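PDB 6KBH: cytochrome P450 monooxygenase from Rhodococcus sp. ECU0066, which probably acts as a self-sufficient monooxygenase, passing electrons from a flavin mononucleotide domain through a [2Fe-2S] cluster to a P450 heme that activates oxygen. Local coordinates for residues A[538-541]-A[547-550]; A[490-495]-A[549-554]; A[508-513]-A[519-524]. All blocks are in the same frame, centred on the assembly; numbering follows the deposited sequence.

Interaction 1 of 3, residues A[538-541]-A[547-550]; sequences VLHD and GSRW. With FMN (flavin mononucleotide), chain B.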
loop_
_atom_site.group_PDB
_atom_site.type_symbol
_atom_site.label_atom_id
_atom_site.label_comp_id
_atom_site.label_asym_id
_atom_site.label_seq_id
_atom_site.Cartn_x
_atom_site.Cartn_y
_atom_site.Cartn_z
ATOM N N VAL A 538 0.859 9.723 28.154
ATOM C CA VAL A 538 0.080 10.630 27.317
ATOM C C VAL A 538 -0.596 11.697 28.172
ATOM O O VAL A 538 -1.123 11.414 29.254
ATOM C CB VAL A 538 -0.951 9.843 26.489
ATOM C CG1 VAL A 538 -1.881 9.079 27.406
ATOM C CG2 VAL A 538 -1.731 10.778 25.573
ATOM N N LEU A 539 -0.576 12.936 27.684
ATOM C CA LEU A 539 -1.262 14.055 28.317
ATOM C C LEU A 539 -2.602 14.305 27.633
ATOM O O LEU A 539 -2.709 14.227 26.405
ATOM C CB LEU A 539 -0.402 15.323 28.263
ATOM C CG LEU A 539 -1.099 16.692 28.297
ATOM C CD1 LEU A 539 -1.771 16.942 29.640
ATOM C CD2 LEU A 539 -0.130 17.820 27.968
ATOM N N HIS A 540 -3.625 14.596 28.437
ATOM C CA HIS A 540 -4.921 15.036 27.918
ATOM C C HIS A 540 -4.761 16.462 27.431
ATOM O O HIS A 540 -4.805 17.407 28.222
ATOM C CB HIS A 540 -6.004 14.960 28.989
ATOM C CG HIS A 540 -7.384 14.733 28.450
ATOM N ND1 HIS A 540 -7.899 15.448 27.390
ATOM C CD2 HIS A 540 -8.366 13.889 28.845
ATOM C CE1 HIS A 540 -9.133 15.042 27.146
ATOM N NE2 HIS A 540 -9.440 14.096 28.014
ATOM N N ASP A 541 -4.555 16.627 26.133
ATOM C CA ASP A 541 -4.536 17.966 25.574
ATOM C C ASP A 541 -5.902 18.608 25.781
ATOM O O ASP A 541 -6.924 18.066 25.340
ATOM C CB ASP A 541 -4.176 17.913 24.090
ATOM C CG ASP A 541 -3.614 19.224 23.580
ATOM O OD1 ASP A 541 -3.553 20.193 24.369
ATOM O OD2 ASP A 541 -3.234 19.284 22.392
ATOM N N GLY A 547 -7.091 12.515 19.320
ATOM C CA GLY A 547 -6.194 11.433 19.694
ATOM C C GLY A 547 -5.974 11.347 21.193
ATOM O O GLY A 547 -6.069 10.268 21.787
ATOM N N SER A 548 -5.670 12.483 21.826
ATOM C CA SER A 548 -5.424 12.468 23.264
ATOM C C SER A 548 -6.699 12.165 24.039
ATOM O O SER A 548 -6.655 11.474 25.061
ATOM C CB SER A 548 -4.823 13.798 23.721
ATOM O OG SER A 548 -5.834 14.753 23.974
ATOM N N ARG A 549 -7.843 12.677 23.578
ATOM C CA ARG A 549 -9.103 12.356 24.240
ATOM C C ARG A 549 -9.356 10.857 24.245
ATOM O O ARG A 549 -9.662 10.270 25.291
ATOM C CB ARG A 549 -10.266 13.087 23.567
ATOM C CG ARG A 549 -11.142 13.871 24.538
ATOM C CD ARG A 549 -12.255 14.585 23.795
ATOM N NE ARG A 549 -12.945 13.667 22.893
ATOM C CZ ARG A 549 -12.960 13.810 21.574
ATOM N NH1 ARG A 549 -12.322 14.832 21.021
ATOM N NH2 ARG A 549 -13.595 12.933 20.811
ATOM N N TRP A 550 -9.229 10.226 23.075
ATOM C CA TRP A 550 -9.549 8.809 22.955
ATOM C C TRP A 550 -8.799 7.972 23.984
ATOM O O TRP A 550 -9.377 7.065 24.597
ATOM C CB TRP A 550 -9.242 8.297 21.547
ATOM C CG TRP A 550 -9.649 6.869 21.421
ATOM C CD1 TRP A 550 -10.888 6.399 21.105
ATOM C CD2 TRP A 550 -8.838 5.718 21.690
ATOM N NE1 TRP A 550 -10.894 5.025 21.132
ATOM C CE2 TRP A 550 -9.648 4.583 21.489
ATOM C CE3 TRP A 550 -7.503 5.536 22.066
ATOM C CZ2 TRP A 550 -9.167 3.285 21.651
ATOM C CZ3 TRP A 550 -7.028 4.246 22.225
ATOM C CH2 TRP A 550 -7.858 3.139 22.019
HETATM N N1 FMN B . 4.507 14.293 18.878
HETATM C C2 FMN B . 5.500 14.059 18.007
HETATM O O2 FMN B . 5.391 14.501 16.818
HETATM N N3 FMN B . 6.602 13.376 18.342
HETATM C C4 FMN B . 6.722 12.907 19.601
HETATM O O4 FMN B . 7.828 12.213 19.966
HETATM C C4A FMN B . 5.707 13.136 20.528
HETATM N N5 FMN B . 5.840 12.662 21.778
HETATM C C5A FMN B . 4.856 12.885 22.656
HETATM C C6 FMN B . 5.023 12.386 23.935
HETATM C C7 FMN B . 4.045 12.587 24.880
HETATM C C7M FMN B . 4.359 11.969 26.265
HETATM C C8 FMN B . 2.880 13.299 24.566
HETATM C C8M FMN B . 1.773 13.540 25.573
HETATM C C9 FMN B . 2.722 13.814 23.284
HETATM C C9A FMN B . 3.704 13.600 22.312
HETATM N N10 FMN B . 3.577 14.081 21.055
HETATM C C10 FMN B . 4.572 13.849 20.155
HETATM C "C1'" FMN B . 2.356 14.825 20.612
HETATM C "C2'" FMN B . 1.260 13.899 20.149
HETATM O "O2'" FMN B . 1.548 13.235 18.988
HETATM C "C3'" FMN B . -0.037 14.645 19.964
HETATM O "O3'" FMN B . 0.055 15.733 19.082
HETATM C "C4'" FMN B . -0.612 15.104 21.322
HETATM O "O4'" FMN B . -0.636 14.224 22.380
HETATM C "C5'" FMN B . -2.114 15.499 21.199
HETATM O "O5'" FMN B . -2.961 14.652 20.383
HETATM P P FMN B . -4.356 15.211 19.926
HETATM O O1P FMN B . -4.812 14.498 18.679
HETATM O O2P FMN B . -5.392 14.996 20.984
HETATM O O3P FMN B . -4.193 16.677 19.670
#

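Interaction 2 of 3, residues A[490-495]-A[549-554]; sequences LLITLR and RWIHTE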
loop_
_atom_site.group_PDB
_atom_site.type_symbol
_atom_site.label_atom_id
_atom_site.label_comp_id
_atom_site.label_asym_id
_atom_site.label_seq_id
_atom_site.Cartn_x
_atom_site.Cartn_y
_atom_site.Cartn_z
ATOM N N LEU A 490 -1.738 10.060 31.702
ATOM C CA LEU A 490 -1.674 8.620 31.942
ATOM C C LEU A 490 -0.262 8.114 31.703
ATOM O O LEU A 490 0.475 8.644 30.876
ATOM C CB LEU A 490 -2.595 7.795 31.031
ATOM C CG LEU A 490 -4.112 7.884 30.960
ATOM C CD1 LEU A 490 -4.777 7.636 32.311
ATOM C CD2 LEU A 490 -4.462 9.201 30.392
ATOM N N LEU A 491 0.089 7.054 32.410
ATOM C CA LEU A 491 1.241 6.232 32.070
ATOM C C LEU A 491 0.718 4.891 31.570
ATOM O O LEU A 491 0.115 4.127 32.335
ATOM C CB LEU A 491 2.175 6.053 33.263
ATOM C CG LEU A 491 3.479 5.327 32.914
ATOM C CD1 LEU A 491 4.302 6.127 31.912
ATOM C CD2 LEU A 491 4.296 5.013 34.156
ATOM N N ILE A 492 0.945 4.603 30.293
ATOM C CA ILE A 492 0.458 3.377 29.670
ATOM C C ILE A 492 1.594 2.367 29.614
ATOM O O ILE A 492 2.714 2.697 29.200
ATOM C CB ILE A 492 -0.103 3.646 28.265
ATOM C CG1 ILE A 492 -1.196 4.709 28.317
ATOM C CG2 ILE A 492 -0.658 2.371 27.669
ATOM C CD1 ILE A 492 -1.723 5.080 26.956
ATOM N N THR A 493 1.309 1.140 30.038
ATOM C CA THR A 493 2.239 0.025 29.932
ATOM C C THR A 493 1.764 -0.881 28.803
ATOM O O THR A 493 0.670 -1.451 28.878
ATOM C CB THR A 493 2.323 -0.750 31.245
ATOM O OG1 THR A 493 1.015 -0.855 31.814
ATOM C CG2 THR A 493 3.219 -0.033 32.229
ATOM N N LEU A 494 2.579 -1.006 27.757
ATOM C CA LEU A 494 2.193 -1.724 26.549
ATOM C C LEU A 494 2.992 -3.016 26.439
ATOM O O LEU A 494 4.229 -2.988 26.416
ATOM C CB LEU A 494 2.387 -0.845 25.315
ATOM C CG LEU A 494 1.287 0.216 25.199
ATOM C CD1 LEU A 494 1.554 1.164 24.042
ATOM C CD2 LEU A 494 -0.084 -0.441 25.066
ATOM N N ARG A 495 2.274 -4.136 26.354
ATOM C CA ARG A 495 2.823 -5.487 26.343
ATOM C C ARG A 495 2.728 -6.090 24.948
ATOM O O ARG A 495 1.685 -5.985 24.297
ATOM C CB ARG A 495 2.044 -6.389 27.310
ATOM C CG ARG A 495 2.347 -6.177 28.763
ATOM C CD ARG A 495 3.707 -6.723 29.091
ATOM N NE ARG A 495 4.218 -6.119 30.308
ATOM C CZ ARG A 495 4.065 -6.593 31.542
ATOM N NH1 ARG A 495 3.421 -7.730 31.764
ATOM N NH2 ARG A 495 4.580 -5.906 32.554
ATOM N N ARG A 549 -7.843 12.677 23.578
ATOM C CA ARG A 549 -9.103 12.356 24.240
ATOM C C ARG A 549 -9.356 10.857 24.245
ATOM O O ARG A 549 -9.662 10.270 25.291
ATOM C CB ARG A 549 -10.266 13.087 23.567
ATOM C CG ARG A 549 -11.142 13.871 24.538
ATOM C CD ARG A 549 -12.255 14.585 23.795
ATOM N NE ARG A 549 -12.945 13.667 22.893
ATOM C CZ ARG A 549 -12.960 13.810 21.574
ATOM N NH1 ARG A 549 -12.322 14.832 21.021
ATOM N NH2 ARG A 549 -13.595 12.933 20.811
ATOM N N TRP A 550 -9.229 10.226 23.075
ATOM C CA TRP A 550 -9.549 8.809 22.955
ATOM C C TRP A 550 -8.799 7.972 23.984
ATOM O O TRP A 550 -9.377 7.065 24.597
ATOM C CB TRP A 550 -9.242 8.297 21.547
ATOM C CG TRP A 550 -9.649 6.869 21.421
ATOM C CD1 TRP A 550 -10.888 6.399 21.105
ATOM C CD2 TRP A 550 -8.838 5.718 21.690
ATOM N NE1 TRP A 550 -10.894 5.025 21.132
ATOM C CE2 TRP A 550 -9.648 4.583 21.489
ATOM C CE3 TRP A 550 -7.503 5.536 22.066
ATOM C CZ2 TRP A 550 -9.167 3.285 21.651
ATOM C CZ3 TRP A 550 -7.028 4.246 22.225
ATOM C CH2 TRP A 550 -7.858 3.139 22.019
ATOM N N ILE A 551 -7.512 8.257 24.184
ATOM C CA ILE A 551 -6.719 7.469 25.124
ATOM C C ILE A 551 -7.260 7.616 26.540
ATOM O O ILE A 551 -7.349 6.638 27.293
ATOM C CB ILE A 551 -5.236 7.871 25.048
ATOM C CG1 ILE A 551 -4.655 7.533 23.677
ATOM C CG2 ILE A 551 -4.457 7.167 26.132
ATOM C CD1 ILE A 551 -3.290 8.133 23.448
ATOM N N HIS A 552 -7.633 8.835 26.922
ATOM C CA HIS A 552 -8.147 9.073 28.265
ATOM C C HIS A 552 -9.585 8.602 28.424
ATOM O O HIS A 552 -9.975 8.174 29.517
ATOM C CB HIS A 552 -8.060 10.561 28.603
ATOM C CG HIS A 552 -6.667 11.107 28.601
ATOM N ND1 HIS A 552 -6.114 11.740 29.692
ATOM C CD2 HIS A 552 -5.710 11.100 27.645
ATOM C CE1 HIS A 552 -4.877 12.104 29.405
ATOM N NE2 HIS A 552 -4.609 11.732 28.167
ATOM N N THR A 553 -10.382 8.667 27.358
ATOM C CA THR A 553 -11.820 8.471 27.486
ATOM C C THR A 553 -12.270 7.035 27.242
ATOM O O THR A 553 -13.231 6.589 27.879
ATOM C CB THR A 553 -12.568 9.424 26.541
ATOM O OG1 THR A 553 -13.924 9.569 26.979
ATOM C CG2 THR A 553 -12.560 8.923 25.097
ATOM N N GLU A 554 -11.604 6.281 26.354
ATOM C CA GLU A 554 -12.178 5.008 25.932
ATOM C C GLU A 554 -11.161 3.873 25.836
ATOM O O GLU A 554 -11.464 2.840 25.226
ATOM C CB GLU A 554 -12.897 5.165 24.587
ATOM C CG GLU A 554 -14.391 5.418 24.719
ATOM C CD GLU A 554 -15.058 5.658 23.382
ATOM O OE1 GLU A 554 -14.366 6.110 22.446
ATOM O OE2 GLU A 554 -16.274 5.394 23.267
#

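Interaction 3 of 3, residues A[508-513]-A[519-524]; sequences GSHIDV and SRQYSL. With FMN (flavin mononucleotide), chain B.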
loop_
_atom_site.group_PDB
_atom_site.type_symbol
_atom_site.label_atom_id
_atom_site.label_comp_id
_atom_site.label_asym_id
_atom_site.label_seq_id
_atom_site.Cartn_x
_atom_site.Cartn_y
_atom_site.Cartn_z
ATOM N N GLY A 508 15.061 9.301 23.454
ATOM C CA GLY A 508 14.408 10.186 22.519
ATOM C C GLY A 508 13.497 9.492 21.535
ATOM O O GLY A 508 12.718 10.170 20.851
ATOM N N SER A 509 13.563 8.166 21.446
ATOM C CA SER A 509 12.725 7.430 20.510
ATOM C C SER A 509 11.255 7.530 20.898
ATOM O O SER A 509 10.901 7.701 22.068
ATOM C CB SER A 509 13.143 5.960 20.444
ATOM O OG SER A 509 14.551 5.822 20.396
ATOM N N HIS A 510 10.398 7.414 19.892
ATOM C CA HIS A 510 8.956 7.484 20.045
ATOM C C HIS A 510 8.331 6.282 19.353
ATOM O O HIS A 510 9.024 5.457 18.752
ATOM C CB HIS A 510 8.406 8.780 19.445
ATOM C CG HIS A 510 8.802 8.987 18.017
ATOM N ND1 HIS A 510 9.901 9.735 17.654
ATOM C CD2 HIS A 510 8.261 8.527 16.863
ATOM C CE1 HIS A 510 10.012 9.737 16.338
ATOM N NE2 HIS A 510 9.029 9.013 15.834
ATOM N N ILE A 511 7.004 6.180 19.428
ATOM C CA ILE A 511 6.278 5.200 18.631
ATOM C C ILE A 511 5.008 5.831 18.089
ATOM O O ILE A 511 4.463 6.778 18.657
ATOM C CB ILE A 511 5.880 3.928 19.395
ATOM C CG1 ILE A 511 6.862 3.571 20.481
ATOM C CG2 ILE A 511 5.900 2.752 18.471
ATOM C CD1 ILE A 511 6.265 2.547 21.379
ATOM N N ASP A 512 4.514 5.252 17.001
ATOM C CA ASP A 512 3.262 5.668 16.384
ATOM C C ASP A 512 2.177 4.673 16.778
ATOM O O ASP A 512 2.189 3.519 16.338
ATOM C CB ASP A 512 3.411 5.770 14.868
ATOM C CG ASP A 512 4.531 6.705 14.460
ATOM O OD1 ASP A 512 5.475 6.883 15.258
ATOM O OD2 ASP A 512 4.461 7.279 13.353
ATOM N N VAL A 513 1.245 5.124 17.611
ATOM C CA VAL A 513 0.189 4.287 18.166
ATOM C C VAL A 513 -1.148 4.795 17.642
ATOM O O VAL A 513 -1.424 5.999 17.695
ATOM C CB VAL A 513 0.223 4.295 19.705
ATOM C CG1 VAL A 513 0.352 5.718 20.231
ATOM C CG2 VAL A 513 -1.011 3.622 20.266
ATOM N N SER A 519 -3.540 8.219 14.307
ATOM C CA SER A 519 -2.270 7.806 14.883
ATOM C C SER A 519 -1.548 9.022 15.444
ATOM O O SER A 519 -1.524 10.087 14.819
ATOM C CB SER A 519 -1.387 7.103 13.844
ATOM O OG SER A 519 -0.857 8.022 12.904
ATOM N N ARG A 520 -0.975 8.861 16.632
ATOM C CA ARG A 520 -0.138 9.875 17.251
ATOM C C ARG A 520 1.140 9.204 17.733
ATOM O O ARG A 520 1.191 7.984 17.907
ATOM C CB ARG A 520 -0.850 10.569 18.423
ATOM C CG ARG A 520 -2.211 11.163 18.079
ATOM C CD ARG A 520 -2.080 12.527 17.418
ATOM N NE ARG A 520 -3.376 13.182 17.271
ATOM C CZ ARG A 520 -4.066 13.234 16.136
ATOM N NH1 ARG A 520 -3.586 12.670 15.039
ATOM N NH2 ARG A 520 -5.238 13.854 16.100
ATOM N N GLN A 521 2.177 10.008 17.951
ATOM C CA GLN A 521 3.439 9.517 18.481
ATOM C C GLN A 521 3.660 10.042 19.891
ATOM O O GLN A 521 3.352 11.199 20.186
ATOM C CB GLN A 521 4.624 9.918 17.600
ATOM C CG GLN A 521 4.397 9.707 16.125
ATOM C CD GLN A 521 4.359 11.011 15.369
ATOM O OE1 GLN A 521 5.380 11.685 15.221
ATOM N NE2 GLN A 521 3.177 11.387 14.897
ATOM N N TYR A 522 4.209 9.186 20.750
ATOM C CA TYR A 522 4.510 9.537 22.131
ATOM C C TYR A 522 5.857 8.941 22.514
ATOM O O TYR A 522 6.077 7.744 22.310
ATOM C CB TYR A 522 3.399 9.044 23.070
ATOM C CG TYR A 522 2.023 9.572 22.703
ATOM C CD1 TYR A 522 1.778 10.929 22.676
ATOM C CD2 TYR A 522 0.975 8.717 22.371
ATOM C CE1 TYR A 522 0.550 11.441 22.341
ATOM C CE2 TYR A 522 -0.282 9.231 22.027
ATOM C CZ TYR A 522 -0.476 10.602 22.016
ATOM O OH TYR A 522 -1.678 11.189 21.691
ATOM N N SER A 523 6.749 9.772 23.061
ATOM C CA SER A 523 8.066 9.312 23.493
ATOM C C SER A 523 7.952 8.146 24.476
ATOM O O SER A 523 6.896 7.885 25.065
ATOM C CB SER A 523 8.846 10.458 24.139
ATOM O OG SER A 523 9.070 11.511 23.221
ATOM N N LEU A 524 9.063 7.434 24.642
ATOM C CA LEU A 524 9.127 6.267 25.516
ATOM C C LEU A 524 9.932 6.595 26.761
ATOM O O LEU A 524 11.145 6.828 26.686
ATOM C CB LEU A 524 9.718 5.072 24.783
ATOM C CG LEU A 524 8.762 4.690 23.669
ATOM C CD1 LEU A 524 9.547 4.258 22.461
ATOM C CD2 LEU A 524 7.857 3.611 24.192
HETATM N N1 FMN B . 4.507 14.293 18.878
HETATM C C2 FMN B . 5.500 14.059 18.007
HETATM O O2 FMN B . 5.391 14.501 16.818
HETATM N N3 FMN B . 6.602 13.376 18.342
HETATM C C4 FMN B . 6.722 12.907 19.601
HETATM O O4 FMN B . 7.828 12.213 19.966
HETATM C C4A FMN B . 5.707 13.136 20.528
HETATM N N5 FMN B . 5.840 12.662 21.778
HETATM C C5A FMN B . 4.856 12.885 22.656
HETATM C C6 FMN B . 5.023 12.386 23.935
HETATM C C7 FMN B . 4.045 12.587 24.880
HETATM C C7M FMN B . 4.359 11.969 26.265
HETATM C C8 FMN B . 2.880 13.299 24.566
HETATM C C8M FMN B . 1.773 13.540 25.573
HETATM C C9 FMN B . 2.722 13.814 23.284
HETATM C C9A FMN B . 3.704 13.600 22.312
HETATM N N10 FMN B . 3.577 14.081 21.055
HETATM C C10 FMN B . 4.572 13.849 20.155
HETATM C "C1'" FMN B . 2.356 14.825 20.612
HETATM C "C2'" FMN B . 1.260 13.899 20.149
HETATM O "O2'" FMN B . 1.548 13.235 18.988
HETATM C "C3'" FMN B . -0.037 14.645 19.964
HETATM O "O3'" FMN B . 0.055 15.733 19.082
HETATM C "C4'" FMN B . -0.612 15.104 21.322
HETATM O "O4'" FMN B . -0.636 14.224 22.380
HETATM C "C5'" FMN B . -2.114 15.499 21.199
HETATM O "O5'" FMN B . -2.961 14.652 20.383
HETATM P P FMN B . -4.356 15.211 19.926
HETATM O O1P FMN B . -4.812 14.498 18.679
HETATM O O2P FMN B . -5.392 14.996 20.984
HETATM O O3P FMN B . -4.193 16.677 19.670
#

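Interaction 1 of 3, residues A[538-541]-A[547-550]
Ser548, at the start of helix 547-554, turns its side chain into the loop 538-541, with the phosphate of the flavin mononucleotide beside it. Its CB lies 3.4 Å from the carbonyl O of Leu539 and also borders phosphate oxygen O2P. One bond further out, with chi1 at 85°, OG stands between the backbone N and the carbonyl carbon of its own residue, which swings the hydroxyl to the meeting point of loop and phosphate. There OG takes a weak, bent hydrogen bond from the backbone N of Asp541 (3.1 Å) and lies 3.0 Å from FMN O2P. Ser544 OG is a further hydrogen-bonding partner.

The backbone grips the phosphate more plainly. Ser548 N gives a fairly straight hydrogen bond to FMN O2P (2.7 Å, 160°), and Gly547 N reaches FMN O1P at 3.1 Å. Beyond the serine, the His540 ring leans on the aliphatic part of Arg549: His540 CE1 is 3.5 Å from Arg549 CG, while the guanidinium, its plane 44° from that of the ring, runs on away from the loop. His540 ND1 makes a weak bond to the O of the next residue, Asp541. At the other end of the loop, Leu539 N comes up to the dimethylbenzene methyl C8M of the flavin.

Two successive N-H groups at the first turn of a helix, aimed at a phosphate with a serine hydroxyl close by, form the helix-N-terminus phosphate site of an FR-type flavin-binding domain.

Interaction 2 of 3, residues A[490-495]-A[549-554]
The imidazole of His552 has Leu490 over one face, with methyl CD2 near the ring centre in a CH-pi contact. The ring of His540, from the loop after strand 533-536, also meets the His552 ring, their planes about 60° apart. This is where the short helix 547-554 settles against the antiparallel flavin-domain barrel, near the start of strand 489-496, as in other members of the ferredoxin reductase superfamily.

The two layers meet through side chains alone; no hydrogen bond crosses between them. Leu490 and Ile492, two residues apart on the strand, both point at the helix, which answers with the consecutive residues Ile551 and His552. The helix keeps its own backbone busy, Thr553 N bonding to Arg549 O at 2.7 Å and Glu554 N to Trp550 O at 2.9 Å.

Val538 fills in beside this pair of contacts, touching Leu490, Ile492, Ile551 and His552. Cys515 of strand 510-515 covers more of Ile551, so the isoleucine is buried among parts of the barrel, while His552 stays nearer the surface. Deeper in, the extended arm of Ile492 (chi2 176°) carries CD1 toward the helix, and the branch methyl of Ile551, lying anti to its backbone N, meets it: Ile492 CD1 to Ile551 CG2, 3.5 Å.

Interaction 3 of 3, residues A[508-513]-A[519-524]
Val513 and Arg520 exchange both of their backbone hydrogen bonds across the beta hairpin of strands 510-515 and 518-523, whose second strand carries the Arg-x-Tyr-Ser sequence characteristic of FR-type flavin-binding domains. Val513 N reaches Arg520 O at 2.9 Å, the donor almost in line with the carbonyl. In return, Arg520 N bonds to Val513 O at 3.1 Å. Further along, Tyr522 N donates a hydrogen bond to Ile511 O (3.2 Å), whereas the return bond from Ile511 N to Tyr522 O is weak. Leu524 N closes the ladder on Ser509 O, also at 3.2 Å. The two strand axes run antiparallel, at 156°.

Backbone groups of Gln521 and Ser523 that face away from the partner strand serve the flavin. Ser523 N donates to the isoalloxazine N5 (3.3 Å), and the ribityl hydroxyl O2' donates to Gln521 O (3.0 Å), with Gln521 N adding a weak bond back to O2'. Arg520, bent at chi2 (-82°), brings its guanidinium edge-on to the phosphate, where NH2 holds O1P at 2.7 Å and NE bonds to the same oxygen at a modelled distance too short to be relied on; NH1 turns back in a weak bond to Ser519 O. Tyr522 OH pairs weakly with FMN O4', and the edge of its ring lies against the dimethylbenzene part of the flavin.

Buried polar groups of 508-513 find partners beyond the hairpin: Asp512 OD2 forms a salt bridge with Arg567, and Ser509 OG bonds to Ser506 O. Gln521 also reaches toward Cys740, a ligand of the [2Fe-2S] cluster. On the side of the hairpin that carries Val513 and Tyr522, the valine meets the ring obliquely, Val513 CG1 lying 3.7 Å from Tyr522 CD2.

The chain first runs through 490-495, the strand half of interaction 2, whose partner comes more than fifty residues later. Inside that long loop, interaction 3 closes completely as the tight hairpin 508-513/519-524. The chain next passes strand 533-536 and opens interaction 1 at 538-541, closing it on 547-550. Helix 547-554 then also closes interaction 2, the two contacts sharing Arg549 and Trp550. Interactions 1 and 2 are further joined by Val538 O, which probably hydrogen-bonds to Leu490 N. Tyr522 of interaction 3 packs on Val538 and Ile551, bringing hairpin, loop and helix together. Interactions 1 and 3 both hold the same flavin mononucleotide phosphate.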